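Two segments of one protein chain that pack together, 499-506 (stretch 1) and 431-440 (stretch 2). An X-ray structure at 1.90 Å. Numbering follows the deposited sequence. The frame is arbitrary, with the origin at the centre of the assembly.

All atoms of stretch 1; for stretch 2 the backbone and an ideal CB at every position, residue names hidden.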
# COMPACT_ATOMS: atom_id res chain seq x y z
N HIS A 499 -7.87 14.29 8.22
CA HIS A 499 -8.16 12.87 8.03
C HIS A 499 -9.06 12.67 6.82
O HIS A 499 -10.06 13.40 6.63
CB HIS A 499 -8.85 12.26 9.27
CG HIS A 499 -7.95 12.10 10.47
ND1 HIS A 499 -8.20 11.17 11.45
CD2 HIS A 499 -6.82 12.75 10.85
CE1 HIS A 499 -7.27 11.25 12.38
NE2 HIS A 499 -6.42 12.20 12.04
N VAL A 500 -8.79 11.64 6.05
CA VAL A 500 -9.75 11.16 5.05
C VAL A 500 -10.92 10.48 5.76
O VAL A 500 -10.81 10.08 6.93
CB VAL A 500 -9.10 10.21 3.99
CG1 VAL A 500 -7.87 10.89 3.34
CG2 VAL A 500 -8.73 8.89 4.58
N TRP A 501 -12.01 10.27 5.01
CA TRP A 501 -13.27 9.81 5.61
C TRP A 501 -13.16 8.50 6.40
O TRP A 501 -13.74 8.40 7.47
CB TRP A 501 -14.36 9.70 4.53
CG TRP A 501 -15.61 8.99 4.98
CD1 TRP A 501 -16.57 9.46 5.81
CD2 TRP A 501 -16.01 7.68 4.58
NE1 TRP A 501 -17.55 8.51 5.98
CE2 TRP A 501 -17.21 7.40 5.25
CE3 TRP A 501 -15.47 6.71 3.73
CZ2 TRP A 501 -17.90 6.20 5.06
CZ3 TRP A 501 -16.15 5.50 3.58
CH2 TRP A 501 -17.35 5.28 4.23
N TRP A 502 -12.43 7.51 5.93
CA TRP A 502 -12.38 6.25 6.68
C TRP A 502 -11.46 6.29 7.93
O TRP A 502 -11.47 5.35 8.69
CB TRP A 502 -11.99 5.04 5.80
CG TRP A 502 -10.76 5.16 4.91
CD1 TRP A 502 -10.76 5.20 3.57
CD2 TRP A 502 -9.38 5.15 5.30
NE1 TRP A 502 -9.50 5.25 3.08
CE2 TRP A 502 -8.62 5.25 4.13
CE3 TRP A 502 -8.72 5.12 6.51
CZ2 TRP A 502 -7.25 5.29 4.14
CZ3 TRP A 502 -7.33 5.16 6.52
CH2 TRP A 502 -6.61 5.27 5.34
N ASP A 503 -10.65 7.35 8.08
CA ASP A 503 -9.66 7.44 9.16
C ASP A 503 -10.33 8.02 10.37
O ASP A 503 -10.29 9.26 10.63
CB ASP A 503 -8.45 8.26 8.69
CG ASP A 503 -7.37 8.39 9.74
OD1 ASP A 503 -7.53 7.79 10.83
OD2 ASP A 503 -6.37 9.11 9.46
N ARG A 504 -11.03 7.15 11.09
CA ARG A 504 -11.92 7.60 12.18
C ARG A 504 -11.64 6.90 13.50
O ARG A 504 -12.31 7.15 14.47
CB ARG A 504 -13.38 7.35 11.81
CG ARG A 504 -13.79 7.88 10.45
CD ARG A 504 -15.32 7.89 10.27
NE ARG A 504 -15.90 9.15 10.76
CZ ARG A 504 -15.94 10.29 10.06
NH1 ARG A 504 -15.44 10.37 8.83
NH2 ARG A 504 -16.46 11.35 10.60
N LYS A 505 -10.68 5.99 13.55
CA LYS A 505 -10.39 5.32 14.83
C LYS A 505 -10.08 6.36 15.95
O LYS A 505 -9.26 7.24 15.76
CB LYS A 505 -9.22 4.37 14.65
CG LYS A 505 -8.94 3.54 15.89
CD LYS A 505 -7.76 2.61 15.72
CE LYS A 505 -7.58 1.82 17.00
NZ LYS A 505 -6.48 0.85 16.91
N ALA A 506 -10.70 6.21 17.11
CA ALA A 506 -10.34 7.02 18.32
C ALA A 506 -9.03 6.55 19.02
O ALA A 506 -8.93 5.39 19.38
CB ALA A 506 -11.48 7.03 19.31
N UNK A 431 0.79 2.33 4.49
CA UNK A 431 0.48 3.66 5.01
C UNK A 431 -1.01 3.76 5.36
O UNK A 431 -1.36 4.29 6.43
CB UNK A 431 0.86 4.74 3.99
N UNK A 432 -1.87 3.26 4.48
CA UNK A 432 -3.31 3.33 4.72
C UNK A 432 -3.63 2.54 5.94
O UNK A 432 -4.41 2.98 6.76
CB UNK A 432 -4.11 2.82 3.52
N UNK A 433 -3.04 1.36 6.07
CA UNK A 433 -3.35 0.54 7.23
C UNK A 433 -2.82 1.13 8.55
O UNK A 433 -3.40 0.91 9.62
CB UNK A 433 -2.77 -0.86 7.03
N UNK A 434 -1.71 1.82 8.46
CA UNK A 434 -1.12 2.53 9.59
C UNK A 434 -2.01 3.69 10.01
O UNK A 434 -2.32 3.87 11.17
CB UNK A 434 0.28 3.03 9.24
N UNK A 435 -2.49 4.46 9.04
CA UNK A 435 -3.48 5.49 9.34
C UNK A 435 -4.78 4.93 9.99
O UNK A 435 -5.34 5.51 10.93
CB UNK A 435 -3.83 6.23 8.05
N UNK A 436 -5.28 3.84 9.45
CA UNK A 436 -6.55 3.28 9.88
C UNK A 436 -6.47 2.76 11.31
O UNK A 436 -7.35 3.03 12.14
CB UNK A 436 -6.98 2.16 8.93
N UNK A 437 -5.43 1.96 11.57
CA UNK A 437 -5.36 1.19 12.80
C UNK A 437 -4.43 1.74 13.82
O UNK A 437 -4.52 1.36 14.97
CB UNK A 437 -4.95 -0.25 12.49
N UNK A 438 -3.46 2.56 13.40
CA UNK A 438 -2.42 3.08 14.31
C UNK A 438 -1.20 2.18 14.37
O UNK A 438 -0.22 2.50 15.01
CB UNK A 438 -2.99 3.25 15.72
N UNK A 439 -1.23 1.10 13.62
CA UNK A 439 -0.17 0.12 13.63
C UNK A 439 0.44 -0.17 12.23
O UNK A 439 -0.18 0.11 11.20
CB UNK A 439 -0.71 -1.18 14.24
N UNK A 440 1.69 -0.62 12.20
CA UNK A 440 2.57 -0.64 13.36
C UNK A 440 2.88 0.78 13.84
O UNK A 440 2.77 1.75 13.09
CB UNK A 440 3.87 -1.38 13.03

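Position 431 lies in a helix, and its ideal CB has nothing of stretch 1 within 5.5 Å, so any helix-compatible residue would do. It is Trp-431, whose indole makes no contact across the pair.

At position 432 the CB points sideways, yet it sits 3.9 Å from Trp-502 CH2. The rim of the indole leaves little depth here, so a small residue such as alanine, serine or threonine would suit. It is Ser-432. Its carbonyl meets the ring more closely than its side chain does, with Ser-432 O 3.5 Å from Trp-502 CH2.

The CB of 433 points away, and that of 434 does likewise, so polar or charged residues serve as well as any. Glu-433 reaches along its own helix, where its carboxylate meets the side chain of 436. His-434 gives a weak hydrogen bond from ND1 to the carbonyl oxygen of 440.

Position 435 points directly at stretch 1. Its ideal CB is 4.0 Å from Trp-502 CZ3 and 4.1 Å from Asp-503 OD2, so the site offers both an aromatic surface and a negative charge. A long aliphatic chain, a lysine or an arginine would fit. Arg-435 is found, but it does not pair with the carboxylate. Its chain runs past the indole instead, placing Trp-502 CH2 over one face of the guanidinium, 3.9 Å from Arg-435 CZ. Weak hydrogen bonds from NE to Trp-431 O and from NH2 to Ser-432 OG help to hold that plane. Arg-435 O and Asp-503 OD1 are 3.2 Å apart; both are acceptors, so no hydrogen bond joins them.

At 436 the CB is 3.9 Å from Trp-502 CZ3, beside the ring, which favours a side chain with a methylene stem; beyond it, several endings are possible. Arg-436 sets its CB against the indole, and the rest of the chain leads away to a salt bridge, with its NH2 2.6 Å from Glu-433 OE1. One water links the backbone oxygen of Arg-436 to the backbone amide of Lys-505 and to the carboxylate of Asp-503.

The CB of 437 points away, leaving the choice broad, but its carbonyl is free to accept at the helix end. Thr-437 turns its hydroxyl to Glu-433 O, and the fully extended Lys-505 donates from NZ to Thr-437 O at 2.8 Å, the one direct hydrogen bond between the stretches.

Position 438 has phi 91°, where a CB would jam against the preceding carbonyl oxygen; this alone calls for glycine, and Gly-438 is the first residue past the helix to leave helical phi/psi.

The CB of 439 has nothing of stretch 1 within 5.5 Å, so the choice is wide, and a large side chain such as an aromatic one could reach the lysine; Tyr-439 does, with Tyr-439 CE2 3.8 Å from Lys-505 NZ. Position 440, out of reach, follows a cis peptide bond, which strongly suggests proline; it is Pro-440.

Stretch 2 431-440: WSEHRRTGYP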
# COMPACT_ATOMS: atom_id res chain seq x y z
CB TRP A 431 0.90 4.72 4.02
CG TRP A 431 0.57 6.13 4.42
CD1 TRP A 431 0.55 6.64 5.67
CD2 TRP A 431 0.24 7.21 3.54
NE1 TRP A 431 0.21 7.97 5.65
CE2 TRP A 431 0.03 8.36 4.36
CE3 TRP A 431 0.11 7.33 2.15
CZ2 TRP A 431 -0.30 9.61 3.83
CZ3 TRP A 431 -0.24 8.57 1.62
CH2 TRP A 431 -0.43 9.70 2.47
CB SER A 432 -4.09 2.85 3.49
OG SER A 432 -3.86 3.73 2.43
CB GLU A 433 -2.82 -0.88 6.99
CG GLU A 433 -3.67 -1.60 5.94
CD GLU A 433 -5.10 -1.77 6.43
OE1 GLU A 433 -5.30 -2.78 7.13
OE2 GLU A 433 -5.96 -0.87 6.20
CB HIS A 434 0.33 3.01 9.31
CG HIS A 434 0.86 3.92 10.37
ND1 HIS A 434 1.40 3.45 11.56
CD2 HIS A 434 0.83 5.27 10.49
CE1 HIS A 434 1.68 4.47 12.35
NE2 HIS A 434 1.38 5.59 11.71
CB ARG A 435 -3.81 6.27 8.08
CG ARG A 435 -2.64 7.15 7.64
CD ARG A 435 -3.00 7.93 6.37
NE ARG A 435 -2.99 7.07 5.20
CZ ARG A 435 -3.58 7.35 4.04
NH1 ARG A 435 -4.26 8.46 3.88
NH2 ARG A 435 -3.52 6.46 3.04
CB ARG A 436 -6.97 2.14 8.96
CG ARG A 436 -8.35 1.55 9.35
CD ARG A 436 -8.86 0.59 8.30
NE ARG A 436 -8.04 -0.61 8.21
CZ ARG A 436 -8.17 -1.70 8.95
NH1 ARG A 436 -9.13 -1.79 9.85
NH2 ARG A 436 -7.32 -2.71 8.80
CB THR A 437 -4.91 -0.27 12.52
OG1 THR A 437 -3.53 -0.29 12.12
CG2 THR A 437 -5.77 -0.91 11.44
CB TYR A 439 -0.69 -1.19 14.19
CG TYR A 439 -1.47 -1.05 15.48
CD1 TYR A 439 -0.91 -0.42 16.59
CD2 TYR A 439 -2.75 -1.62 15.60
CE1 TYR A 439 -1.63 -0.29 17.78
CE2 TYR A 439 -3.47 -1.48 16.77
CZ TYR A 439 -2.90 -0.81 17.85
OH TYR A 439 -3.59 -0.72 19.02
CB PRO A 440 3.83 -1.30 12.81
CG PRO A 440 3.88 -0.76 11.40
CD PRO A 440 2.45 -0.73 10.94
O HOH W 1 -8.80 5.40 11.54
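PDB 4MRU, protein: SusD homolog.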